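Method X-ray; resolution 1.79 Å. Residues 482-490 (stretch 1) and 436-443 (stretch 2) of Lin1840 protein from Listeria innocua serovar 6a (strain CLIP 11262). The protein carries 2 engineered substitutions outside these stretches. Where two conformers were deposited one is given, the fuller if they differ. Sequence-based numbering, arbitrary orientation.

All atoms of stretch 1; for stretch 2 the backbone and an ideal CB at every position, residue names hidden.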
# COMPACT_ATOMS: atom_id res chain seq x y z
N LEU A 482 6.76 -1.78 20.11
CA LEU A 482 7.07 -1.04 21.29
C LEU A 482 8.55 -0.77 21.29
O LEU A 482 9.30 -1.35 20.47
CB LEU A 482 6.75 -1.92 22.53
CG LEU A 482 5.33 -2.33 22.87
CD1 LEU A 482 5.32 -3.30 23.98
CD2 LEU A 482 4.56 -1.13 23.27
N PRO A 483 8.99 0.15 22.11
CA PRO A 483 10.44 0.32 22.32
C PRO A 483 11.12 -0.98 22.61
O PRO A 483 10.54 -1.85 23.35
CB PRO A 483 10.54 1.32 23.45
CG PRO A 483 9.24 2.07 23.46
CD PRO A 483 8.20 1.12 22.91
N GLU A 484 12.29 -1.22 22.04
CA GLU A 484 12.90 -2.54 22.22
C GLU A 484 13.17 -2.89 23.70
O GLU A 484 13.14 -4.06 24.07
CB GLU A 484 14.15 -2.63 21.37
CG GLU A 484 14.79 -3.97 21.40
CD GLU A 484 13.96 -5.10 20.77
OE1 GLU A 484 12.98 -4.77 19.97
OE2 GLU A 484 14.41 -6.30 21.05
N ALA A 485 13.39 -1.88 24.56
CA ALA A 485 13.53 -2.09 25.99
C ALA A 485 12.36 -2.84 26.62
O ALA A 485 12.55 -3.58 27.58
CB ALA A 485 13.73 -0.77 26.70
N GLN A 486 11.15 -2.66 26.08
CA GLN A 486 10.01 -3.39 26.59
C GLN A 486 10.00 -4.86 26.18
O GLN A 486 9.65 -5.70 26.97
CB GLN A 486 8.70 -2.71 26.21
CG GLN A 486 8.63 -1.28 26.79
CD GLN A 486 7.24 -0.70 26.73
OE1 GLN A 486 6.24 -1.41 26.84
NE2 GLN A 486 7.15 0.62 26.53
N TYR A 487 10.39 -5.18 24.96
CA TYR A 487 10.57 -6.57 24.59
C TYR A 487 11.72 -7.18 25.39
O TYR A 487 11.58 -8.33 25.86
CB TYR A 487 10.84 -6.77 23.09
CG TYR A 487 9.72 -6.28 22.19
CD1 TYR A 487 8.69 -7.10 21.89
CD2 TYR A 487 9.75 -5.01 21.61
CE1 TYR A 487 7.64 -6.69 21.07
CE2 TYR A 487 8.68 -4.57 20.84
CZ TYR A 487 7.67 -5.41 20.53
OH TYR A 487 6.66 -4.95 19.68
N GLN A 488 12.77 -6.41 25.64
CA GLN A 488 13.86 -6.93 26.50
C GLN A 488 13.36 -7.22 27.91
O GLN A 488 13.79 -8.17 28.54
CB GLN A 488 15.08 -5.98 26.54
CG GLN A 488 15.77 -5.76 25.19
CD GLN A 488 16.61 -4.48 25.21
OE1 GLN A 488 16.75 -3.78 26.25
NE2 GLN A 488 17.20 -4.17 24.08
N LEU A 489 12.55 -6.34 28.45
CA LEU A 489 11.94 -6.58 29.77
C LEU A 489 11.10 -7.82 29.82
O LEU A 489 11.21 -8.60 30.76
CB LEU A 489 11.14 -5.30 30.23
CG LEU A 489 10.41 -5.39 31.54
CD1 LEU A 489 11.32 -5.74 32.71
CD2 LEU A 489 9.69 -4.03 31.84
N ALA A 490 10.25 -8.04 28.83
CA ALA A 490 9.42 -9.27 28.82
C ALA A 490 10.33 -10.53 28.77
O ALA A 490 10.08 -11.49 29.44
CB ALA A 490 8.52 -9.20 27.63
N UNK A 436 8.21 0.18 38.85
CA UNK A 436 8.00 0.98 37.67
C UNK A 436 9.28 1.04 36.89
O UNK A 436 10.37 1.05 37.48
CB UNK A 436 7.51 2.38 38.03
N UNK A 437 9.18 1.02 35.57
CA UNK A 437 10.32 1.20 34.72
C UNK A 437 9.94 2.24 33.70
O UNK A 437 8.74 2.59 33.60
CB UNK A 437 10.76 -0.11 34.07
N UNK A 438 10.93 2.74 32.98
CA UNK A 438 10.74 3.77 31.95
C UNK A 438 10.24 3.16 30.64
O UNK A 438 10.46 1.96 30.36
CB UNK A 438 12.05 4.53 31.71
N UNK A 439 9.54 3.97 29.85
CA UNK A 439 9.01 3.46 28.57
C UNK A 439 10.05 2.97 27.58
O UNK A 439 9.75 2.06 26.79
CB UNK A 439 8.19 4.56 27.89
N UNK A 440 11.26 3.54 27.59
CA UNK A 440 12.23 3.20 26.54
C UNK A 440 13.59 2.67 27.06
O UNK A 440 14.54 2.53 26.31
CB UNK A 440 12.48 4.44 25.68
N UNK A 441 13.71 2.42 28.36
CA UNK A 441 15.00 2.03 28.93
C UNK A 441 14.78 0.74 29.74
O UNK A 441 13.67 0.46 30.23
CB UNK A 441 15.58 3.14 29.80
N UNK A 442 15.84 -0.04 29.89
CA UNK A 442 15.90 -1.13 30.85
C UNK A 442 17.31 -1.15 31.43
O UNK A 442 18.28 -1.64 30.78
CB UNK A 442 15.54 -2.47 30.20
N UNK A 443 17.46 -0.63 32.66
CA UNK A 443 18.76 -0.51 33.30
C UNK A 443 19.08 -1.74 34.10
O UNK A 443 18.16 -2.55 34.44
CB UNK A 443 18.81 0.73 34.20

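Stretch 1 enters a helix with Pro 483 at the N-cap position, and its first turns offer mostly small or apolar surface: the Pro 483 ring, the Ala 485 methyl and the Leu 489 side chain, with the amide of Gln 486 among them. Stretch 2 crosses this surface without regular secondary structure.

Position 436 has nothing of stretch 1 within 5.5 Å of its ideal CB, and this contact sets no preference; the residue is Ser 436.

At 437 the CA-to-CB bond points toward the helix, and the ideal CB lies 4.6 Å from Leu 489 CD2. That leaves room for a short or beta-branched side chain, with valine, threonine or alanine all plausible, and the extended backbone (-131/167) suits beta-branching. Thr 437 is deposited, and its OG1 packs 3.7 Å from Leu 489 CD2, a van der Waals contact.

Position 438 points sideways into open space, where almost any polar residue would serve. It is Glu 438, whose end leads away from stretch 1.

At 439 the backbone does the most specific work. The carbonyl faces stretch 1, and Gln 486 NE2 donates a hydrogen bond to the O of 439 at 3.0 Å with an angle of 164°. Any residue can supply that acceptor, so the bond does not select the side chain. The CB points sideways, 4.3 Å from Gln 486 NE2, so a broad side chain could lie beside the amide, and an aromatic or a long aliphatic chain would fit. Tyr 439 takes the place, its ring atom CD2 4.0 Å from Gln 486 NE2 in an oblique approach.

Position 440 again points sideways, with its ideal CB 4.3 Å from Pro 483 CB. A small side chain with a methyl to lay against the proline would suit: threonine, valine or alanine. Thr 440 does this with CG2, 3.8 Å from Pro 483 CG. Its carbonyl O lies 3.4 Å from Ala 485 CB and accepts from a water that in turn accepts from Ala 485 N, bridging the start of the helix to the loop.

At 441 the CB points away, so the contact is left to the backbone: its C comes within 3.6 Å of Ala 485 CB. Polar or charged residues are natural here, and Glu 441 is found. A second water donates to both Glu 441 O and Ala 485 O.

Position 442 turns toward the helix, its ideal CB 4.1 Å from Ala 485 O and 5.2 Å from Leu 489 N. The nearby Ala 485 and Leu 489 side chains favour a branched aliphatic or methionine. Leu 442 (t, p) has the largest area of the stretch covered by stretch 1: its CB lies 4.3 Å from Ala 485 CB, its CD1 4.0 Å from Leu 489 CD1, and its CD2 4.0 Å from Gln 488 CB.

Position 443 is out of reach but precedes a helix, which favours serine, threonine, aspartate or asparagine; Ser 443 caps a backbone N just past the stretch.

Stretch 2 436-443: STEYTELS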
# COMPACT_ATOMS: atom_id res chain seq x y z
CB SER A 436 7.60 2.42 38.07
OG SER A 436 7.44 3.22 36.95
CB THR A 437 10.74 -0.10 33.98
OG1 THR A 437 9.69 -0.59 33.12
CG2 THR A 437 11.11 -1.16 34.96
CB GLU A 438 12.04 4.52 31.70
CG GLU A 438 12.54 5.38 32.87
CD GLU A 438 13.77 6.14 32.48
OE1 GLU A 438 14.86 5.55 32.37
OE2 GLU A 438 13.63 7.33 32.20
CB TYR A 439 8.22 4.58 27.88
CG TYR A 439 6.82 4.80 28.42
CD1 TYR A 439 6.59 5.60 29.53
CD2 TYR A 439 5.74 4.12 27.88
CE1 TYR A 439 5.32 5.85 29.99
CE2 TYR A 439 4.48 4.35 28.32
CZ TYR A 439 4.27 5.21 29.42
OH TYR A 439 3.01 5.46 29.83
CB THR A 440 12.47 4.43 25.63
OG1 THR A 440 13.15 5.47 26.38
CG2 THR A 440 11.15 4.98 25.10
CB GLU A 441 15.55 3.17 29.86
CG GLU A 441 15.77 4.56 29.26
CD GLU A 441 16.89 4.61 28.28
OE1 GLU A 441 17.46 3.48 28.00
OE2 GLU A 441 17.14 5.71 27.71
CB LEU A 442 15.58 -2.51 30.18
CG LEU A 442 15.63 -3.69 31.13
CD1 LEU A 442 14.61 -3.51 32.26
CD2 LEU A 442 15.38 -4.99 30.41
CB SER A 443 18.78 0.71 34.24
OG SER A 443 17.91 0.51 35.34
O HOH W 1 14.22 0.97 23.85
O HOH W 2 12.08 -2.04 29.90
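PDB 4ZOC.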